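Local coordinates for phosphate-binding protein (Unidentified prokaryotic organism, PDB 3W9V) that binds inorganic phosphate as a secreted DING protein of the PstS family of phosphate-transport proteins, at residues T65-E68 against L69-A73; Y307-A310 against T311-G314. The protein carries 1 engineered substitution. All coordinates share one frame; numbering follows the deposited sequence.

Contact 1: T65-E68 against L69-A73; sequences TATE and LATYA
Leu69 closes the first turn of helix 66-75 on Thr65: its N donates to Thr65 O at 2.9 Å, and its CG lies 3.4 Å from the same Thr65 O. The turn illustrates how a helix start can supply an acceptor for one of its first amides. Thr65 is the N-cap. Its OG1 accepts from Glu68 N at 3.0 Å, and the Glu68 carboxylate reaches back so that OE1 takes the Thr65 N-H at 2.8 Å, on the anti side and 27° out of the carboxylate plane. This reciprocal pair is a capping box. Glu68 CG sits beside its own backbone N (chi1 -75°), and from there the extended chain brings the carboxylate back to the N-cap; Lys36 adds a salt bridge to OE1, so that both a charge and an amide hold the carboxylate.

Leu69 and Tyr72 form a flank packed on other parts of the chain, whereas the flank of Ala66, Thr67, Ala70 and Thr71 is exposed. There Ala70 N bonds to Ala66 O, and the side chains of Thr67 and Thr71 run alongside each other in the same direction, with Thr67 CG2 only loosely set against Thr71 OG1 at 4.0 Å. Thr67 O accepts from Thr71 N at 2.9 Å, and Thr71 OG1 stands 3.0 Å from the same Thr67 O.

On the packed side, Leu69 rests on Leu64, Pro270 and Leu83 of strand 83-92. Tyr72, whose N bonds to Glu68 O, is buried against Leu83 and, from helix 32-41, Leu40 and Phe39, its hydroxyl bonded to Arg374; Glu68 also touches Leu40, so the helix lies against both helix 32-41 and strand 83-92.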
# COMPACT_ATOMS: atom_id res chain seq x y z
N THR A 65 6.12 11.83 -5.36
CA THR A 65 6.78 12.93 -4.67
C THR A 65 6.62 14.24 -5.43
O THR A 65 6.23 14.25 -6.60
CB THR A 65 8.28 12.67 -4.51
OG1 THR A 65 8.89 12.72 -5.80
CG2 THR A 65 8.53 11.32 -3.86
N ALA A 66 6.95 15.34 -4.77
CA ALA A 66 6.90 16.65 -5.41
C ALA A 66 7.77 16.68 -6.67
O ALA A 66 7.35 17.22 -7.69
CB ALA A 66 7.32 17.74 -4.44
N THR A 67 8.97 16.13 -6.58
CA THR A 67 9.88 16.09 -7.72
C THR A 67 9.31 15.24 -8.85
O THR A 67 9.36 15.62 -10.02
CB THR A 67 11.28 15.59 -7.31
OG1 THR A 67 11.85 16.50 -6.36
CG2 THR A 67 12.20 15.52 -8.52
N GLU A 68 8.77 14.07 -8.51
CA GLU A 68 8.17 13.20 -9.53
C GLU A 68 7.05 13.90 -10.27
O GLU A 68 6.98 13.87 -11.50
CB GLU A 68 7.68 11.89 -8.90
CG GLU A 68 8.81 10.94 -8.55
CD GLU A 68 8.39 9.77 -7.66
OE1 GLU A 68 7.35 9.87 -6.96
OE2 GLU A 68 9.11 8.75 -7.65
N LEU A 69 6.17 14.55 -9.52
CA LEU A 69 5.04 15.26 -10.10
C LEU A 69 5.48 16.43 -10.98
O LEU A 69 4.98 16.61 -12.09
CB LEU A 69 4.08 15.73 -9.00
CG LEU A 69 3.32 14.61 -8.30
CD1 LEU A 69 2.68 15.10 -7.01
CD2 LEU A 69 2.27 14.01 -9.22
N ALA A 70 6.43 17.22 -10.48
CA ALA A 70 6.90 18.40 -11.22
C ALA A 70 7.61 18.00 -12.50
O ALA A 70 7.43 18.63 -13.55
CB ALA A 70 7.80 19.26 -10.35
N THR A 71 8.41 16.95 -12.43
CA THR A 71 9.14 16.48 -13.60
C THR A 71 8.17 15.96 -14.66
O THR A 71 8.33 16.25 -15.85
CB THR A 71 10.19 15.43 -13.21
OG1 THR A 71 11.19 16.05 -12.40
CG2 THR A 71 10.84 14.83 -14.45
N TYR A 72 7.15 15.21 -14.25
CA TYR A 72 6.17 14.71 -15.21
C TYR A 72 5.39 15.87 -15.84
O TYR A 72 5.14 15.88 -17.05
CB TYR A 72 5.21 13.71 -14.56
CG TYR A 72 4.43 12.88 -15.55
CD1 TYR A 72 4.96 11.71 -16.08
CD2 TYR A 72 3.16 13.27 -15.98
CE1 TYR A 72 4.25 10.94 -16.98
CE2 TYR A 72 2.44 12.50 -16.89
CZ TYR A 72 3.00 11.33 -17.39
OH TYR A 72 2.31 10.56 -18.29
N ALA A 73 5.01 16.84 -15.02
CA ALA A 73 4.26 18.00 -15.51
C ALA A 73 5.04 18.78 -16.56
O ALA A 73 4.48 19.23 -17.55
CB ALA A 73 3.86 18.90 -14.35

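Contact 2: Y307-A310 against T311-G314; sequences YANA and TQTG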
# COMPACT_ATOMS: atom_id res chain seq x y z
N TYR A 307 -4.75 8.98 -23.74
CA TYR A 307 -4.08 7.91 -24.47
C TYR A 307 -4.22 8.18 -25.96
O TYR A 307 -5.30 8.55 -26.43
CB TYR A 307 -4.67 6.54 -24.09
CG TYR A 307 -4.32 6.18 -22.67
CD1 TYR A 307 -3.12 5.56 -22.38
CD2 TYR A 307 -5.16 6.52 -21.62
CE1 TYR A 307 -2.76 5.27 -21.07
CE2 TYR A 307 -4.82 6.23 -20.31
CZ TYR A 307 -3.61 5.61 -20.04
OH TYR A 307 -3.27 5.34 -18.73
N ALA A 308 -3.13 8.01 -26.71
CA ALA A 308 -3.16 8.26 -28.15
C ALA A 308 -4.14 7.33 -28.86
O ALA A 308 -4.75 7.71 -29.86
CB ALA A 308 -1.78 8.11 -28.73
N ASN A 309 -4.28 6.11 -28.35
CA ASN A 309 -5.13 5.11 -28.97
C ASN A 309 -6.54 5.15 -28.37
O ASN A 309 -6.71 5.05 -27.15
CB ASN A 309 -4.50 3.73 -28.79
CG ASN A 309 -5.29 2.65 -29.47
OD1 ASN A 309 -6.29 2.17 -28.94
ND2 ASN A 309 -4.85 2.25 -30.66
N ALA A 310 -7.54 5.30 -29.23
CA ALA A 310 -8.92 5.48 -28.78
C ALA A 310 -9.52 4.21 -28.17
O ALA A 310 -10.34 4.29 -27.26
CB ALA A 310 -9.80 5.99 -29.92
N THR A 311 -9.12 3.05 -28.68
CA THR A 311 -9.57 1.79 -28.10
C THR A 311 -9.04 1.62 -26.68
O THR A 311 -9.78 1.26 -25.76
CB THR A 311 -9.18 0.60 -28.98
OG1 THR A 311 -9.87 0.70 -30.24
CG2 THR A 311 -9.56 -0.71 -28.32
N GLN A 312 -7.75 1.90 -26.49
CA GLN A 312 -7.16 1.87 -25.15
C GLN A 312 -7.86 2.86 -24.22
O GLN A 312 -8.12 2.54 -23.06
CB GLN A 312 -5.66 2.13 -25.19
CG GLN A 312 -4.85 0.99 -25.80
CD GLN A 312 -3.36 1.24 -25.75
OE1 GLN A 312 -2.91 2.38 -25.65
NE2 GLN A 312 -2.58 0.17 -25.83
N THR A 313 -8.17 4.05 -24.72
CA THR A 313 -8.87 5.04 -23.91
C THR A 313 -10.19 4.48 -23.38
O THR A 313 -10.50 4.58 -22.18
CB THR A 313 -9.15 6.31 -24.71
OG1 THR A 313 -7.90 6.91 -25.09
CG2 THR A 313 -9.97 7.30 -23.90
N GLY A 314 -10.98 3.89 -24.27
CA GLY A 314 -12.25 3.31 -23.88
C GLY A 314 -12.08 2.17 -22.90
O GLY A 314 -12.88 2.02 -21.97
O HOH W 1 -7.44 9.66 -24.44
O HOH W 2 -2.53 4.97 -26.33
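Thr311 sets its CB 3.3 Å from Asn309 OD1, the oxygen that caps the helix beginning at Ala310. One residue on, Gln312 N gives that OD1 a bond of 2.9 Å, in the carbonyl plane and fairly straight at 165°. The Asn309 amide reaches it because CG stands opposite the residue's own N (chi1 -177°), while ND2 bonds to Gln376. Asn309 is thus the N-cap of helix 310-323, the side chain standing in for a missing preceding turn. With the side chain cut back to an alanine, Gln312 N would probably lose its capping acceptor and Gln376 OE1 its amide donor. The Gln312 side chain runs out past Asn309 CB, and its OE1 accepts from a water at 2.7 Å; that water in turn accepts from Asn309 N, bridging the loop to the first turn. Thr313 follows, with N donating to Asn309 O at 3.0 Å and OG1 equally close to that same Asn309 O. A second water links Thr313 OG1 to Tyr307 N, and OG1 also lies 3.4 Å from Tyr307 CB. Tyr307 is buried, its hydroxyl bonded to the backbone O of His56 and N of Ser304. Gly314 N then bonds to Ala310 O at 3.1 Å.

Contacts 1 and 2 show two solutions to the same problem, an N-terminal helix turn needing acceptors: a threonine hydroxyl reciprocated by a glutamate in 65-73, an asparagine side-chain oxygen in 307-314, where two waters separately bridge loop amides to side chains of the first turn. They do not touch; their centres are 24 Å apart and their nearest atoms about 8 Å. The C-terminal tail joins them in bonding terms: Arg374 bonds to Tyr72 of contact 1 and, through the backbone, to Ala308 of contact 2, where Gln376 meets Asn309. Strands 57-60 and 296-304, antiparallel neighbours in one mixed sheet, precede contacts 1 and 2 respectively. Nothing in their geometry ties either to phosphate binding.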